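Local atomic coordinates of oxidoreductase, NAD-binding/iron-sulfur cluster-binding protein (Nitratireductor pacificus pht-3B, PDB entry 6ZXU), a protein that probably carries out catabolic reductive dehalogenation, using a bound cobalamin and two iron-sulfur clusters of the 4Fe-4S type. Residues G151-A156 with G387-A392. Residues are numbered along the deposited sequence; the frame is centred on the assembly and turned at random.
Sequences GREPEA and GYYLGA
Tyr389 meets Arg152 O with one edge of its ring, an example of an aromatic C-H set against a carbonyl oxygen where no conventional hydrogen bond crosses. Its CD1 lies 3.1 Å from Arg152 O, which sits near the plane of the ring. CG stands anti to the backbone N (chi1 172°), and this carries the ring off the last turn of helix 376-390 to the loop after strand 142-149. Gly151 CA comes in obliquely, 4.1 Å from CD1 of Tyr389; a beta carbon on that glycine would run into the ring. Glu153 adds its methylene CG, also oblique, 4.2 Å from Tyr389 CE1. Further out, Asn168 ND2 bonds Gly151 O and Glu153 OE2 while Arg171 binds Tyr389 O and makes a cation-pi contact with the ring, so helix 168-190 bridges loop and helix end; just before it, Thr167 OG1 hydrogen-bonds Tyr389 OH. Replacing Tyr389 with an alanine would probably open a gap beside Gly151, leave Thr167 OG1 without the phenol OH and cost Arg171 its cation-pi contact. Because Arg152 O is buried with no hydrogen-bond donor, the weakly polarised C-H edge probably offers it partial compensation, between segments that otherwise meet by packing alone, away from the cofactors.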
ATOM      1  N   GLY A 151      10.883 -12.097   7.615  1.00 21.67           N
ATOM      2  CA  GLY A 151      11.474 -11.452   6.429  1.00 20.75           C
ATOM      3  C   GLY A 151      12.744 -12.126   5.978  1.00 22.55           C
ATOM      4  O   GLY A 151      13.482 -12.711   6.777  1.00 19.00           O
ATOM      5  N   ARG A 152      13.047 -11.987   4.689  1.00 24.75           N
ATOM      6  CA  ARG A 152      14.365 -12.313   4.186  1.00 23.96           C
ATOM      7  C   ARG A 152      15.407 -11.344   4.758  1.00 25.16           C
ATOM      8  O   ARG A 152      15.135 -10.144   4.927  1.00 25.04           O
ATOM      9  CB  ARG A 152      14.432 -12.176   2.672  1.00 25.38           C
ATOM     10  CG  ARG A 152      13.700 -13.239   1.893  1.00 28.64           C
ATOM     11  CD  ARG A 152      13.899 -13.030   0.380  1.00 28.79           C
ATOM     12  NE  ARG A 152      15.284 -13.160   0.031  1.00 29.48           N
ATOM     13  CZ  ARG A 152      15.883 -12.568  -1.015  1.00 31.08           C
ATOM     14  NH1 ARG A 152      15.203 -11.837  -1.867  1.00 25.93           N
ATOM     15  NH2 ARG A 152      17.172 -12.707  -1.189  1.00 27.27           N
ATOM     16  N   GLU A 153      16.579 -11.855   5.071  1.00 25.96           N
ATOM     17  CA  GLU A 153      17.637 -10.995   5.589  1.00 28.94           C
ATOM     18  C   GLU A 153      18.807 -10.969   4.586  1.00 28.66           C
ATOM     19  O   GLU A 153      18.972 -11.862   3.781  1.00 29.30           O
ATOM     20  CB  GLU A 153      18.137 -11.487   6.942  1.00 32.25           C
ATOM     21  CG  GLU A 153      17.043 -11.758   7.973  1.00 35.32           C
ATOM     22  CD  GLU A 153      17.617 -12.147   9.380  1.00 45.24           C
ATOM     23  OE1 GLU A 153      18.865 -11.983   9.567  1.00 45.82           O
ATOM     24  OE2 GLU A 153      16.845 -12.562  10.324  1.00 46.97           O
ATOM     25  N   PRO A 154      19.599  -9.889   4.606  1.00 29.85           N
ATOM     26  CA  PRO A 154      20.788  -9.852   3.815  1.00 31.10           C
ATOM     27  C   PRO A 154      21.766 -10.999   4.219  1.00 33.94           C
ATOM     28  O   PRO A 154      21.805 -11.397   5.396  1.00 38.90           O
ATOM     29  CB  PRO A 154      21.394  -8.509   4.174  1.00 28.25           C
ATOM     30  CG  PRO A 154      20.348  -7.722   4.776  1.00 28.24           C
ATOM     31  CD  PRO A 154      19.481  -8.710   5.463  1.00 30.97           C
ATOM     32  N   GLU A 155      22.534 -11.454   3.257  1.00 33.95           N
ATOM     33  CA  GLU A 155      23.583 -12.432   3.503  1.00 38.73           C
ATOM     34  C   GLU A 155      24.722 -11.776   4.230  1.00 37.18           C
ATOM     35  O   GLU A 155      24.853 -10.527   4.293  1.00 36.01           O
ATOM     36  CB  GLU A 155      24.103 -13.050   2.187  1.00 37.72           C
ATOM     37  CG  GLU A 155      22.997 -13.646   1.300  1.00 46.27           C
ATOM     38  CD  GLU A 155      22.321 -14.914   1.913  1.00 61.00           C
ATOM     39  OE1 GLU A 155      22.894 -16.044   1.775  1.00 61.77           O
ATOM     40  OE2 GLU A 155      21.192 -14.796   2.520  1.00 64.92           O
ATOM     41  N   ALA A 156      25.574 -12.628   4.776  1.00 43.51           N
ATOM     42  CA  ALA A 156      26.792 -12.174   5.439  1.00 43.18           C
ATOM     43  C   ALA A 156      27.637 -11.261   4.534  1.00 37.62           C
ATOM     44  O   ALA A 156      27.874 -11.571   3.356  1.00 41.36           O
ATOM     45  CB  ALA A 156      27.636 -13.374   5.860  1.00 48.54           C
ATOM     46  N   GLY A 387      14.291  -1.636   3.461  1.00 17.58           N
ATOM     47  CA  GLY A 387      12.882  -1.448   3.012  1.00 17.76           C
ATOM     48  C   GLY A 387      12.244  -2.760   2.562  1.00 15.41           C
ATOM     49  O   GLY A 387      11.114  -3.022   2.936  1.00 16.68           O
ATOM     50  N   TYR A 388      12.975  -3.619   1.858  1.00 17.28           N
ATOM     51  CA  TYR A 388      12.415  -4.904   1.372  1.00 17.35           C
ATOM     52  C   TYR A 388      12.154  -5.862   2.520  1.00 17.46           C
ATOM     53  O   TYR A 388      11.073  -6.427   2.642  1.00 17.73           O
ATOM     54  CB  TYR A 388      13.276  -5.504   0.278  1.00 16.59           C
ATOM     55  CG  TYR A 388      13.292  -4.646  -0.971  1.00 17.97           C
ATOM     56  CD1 TYR A 388      12.099  -4.356  -1.674  1.00 17.58           C
ATOM     57  CD2 TYR A 388      14.455  -4.157  -1.486  1.00 16.35           C
ATOM     58  CE1 TYR A 388      12.111  -3.565  -2.784  1.00 16.32           C
ATOM     59  CE2 TYR A 388      14.478  -3.369  -2.653  1.00 15.34           C
ATOM     60  CZ  TYR A 388      13.314  -3.070  -3.282  1.00 16.90           C
ATOM     61  OH  TYR A 388      13.288  -2.297  -4.434  1.00 17.72           O
ATOM     62  N   TYR A 389      13.050  -5.853   3.492  1.00 18.07           N
ATOM     63  CA  TYR A 389      12.884  -6.625   4.708  1.00 18.65           C
ATOM     64  C   TYR A 389      11.635  -6.290   5.464  1.00 18.34           C
ATOM     65  O   TYR A 389      10.989  -7.164   6.050  1.00 19.99           O
ATOM     66  CB  TYR A 389      14.118  -6.396   5.638  1.00 20.48           C
ATOM     67  CG  TYR A 389      14.023  -6.980   6.998  1.00 20.17           C
ATOM     68  CD1 TYR A 389      13.998  -8.381   7.225  1.00 21.86           C
ATOM     69  CD2 TYR A 389      14.022  -6.165   8.101  1.00 21.19           C
ATOM     70  CE1 TYR A 389      13.994  -8.913   8.525  1.00 20.91           C
ATOM     71  CE2 TYR A 389      14.045  -6.691   9.389  1.00 20.54           C
ATOM     72  CZ  TYR A 389      14.021  -8.080   9.574  1.00 22.98           C
ATOM     73  OH  TYR A 389      14.017  -8.534  10.851  1.00 23.11           O
ATOM     74  N   LEU A 390      11.314  -5.011   5.513  1.00 17.78           N
ATOM     75  CA  LEU A 390      10.184  -4.542   6.278  1.00 18.15           C
ATOM     76  C   LEU A 390       8.909  -4.633   5.502  1.00 18.80           C
ATOM     77  O   LEU A 390       7.829  -4.496   6.067  1.00 19.75           O
ATOM     78  CB  LEU A 390      10.416  -3.076   6.739  1.00 18.79           C
ATOM     79  CG  LEU A 390      11.561  -2.839   7.725  1.00 16.66           C
ATOM     80  CD1 LEU A 390      11.867  -1.365   7.841  1.00 18.19           C
ATOM     81  CD2 LEU A 390      11.116  -3.395   9.076  1.00 18.47           C
ATOM     82  N   GLY A 391       8.984  -4.856   4.214  1.00 18.66           N
ATOM     83  CA  GLY A 391       7.758  -5.121   3.401  1.00 17.99           C
ATOM     84  C   GLY A 391       7.481  -4.211   2.225  1.00 17.53           C
ATOM     85  O   GLY A 391       6.393  -4.260   1.657  1.00 18.32           O
ATOM     86  N   ALA A 392       8.418  -3.324   1.871  1.00 16.01           N
ATOM     87  CA  ALA A 392       8.199  -2.495   0.678  1.00 17.28           C
ATOM     88  C   ALA A 392       8.166  -3.335  -0.587  1.00 15.79           C
ATOM     89  O   ALA A 392       8.823  -4.351  -0.679  1.00 17.92           O
ATOM     90  CB  ALA A 392       9.281  -1.417   0.593  1.00 18.46           C
TER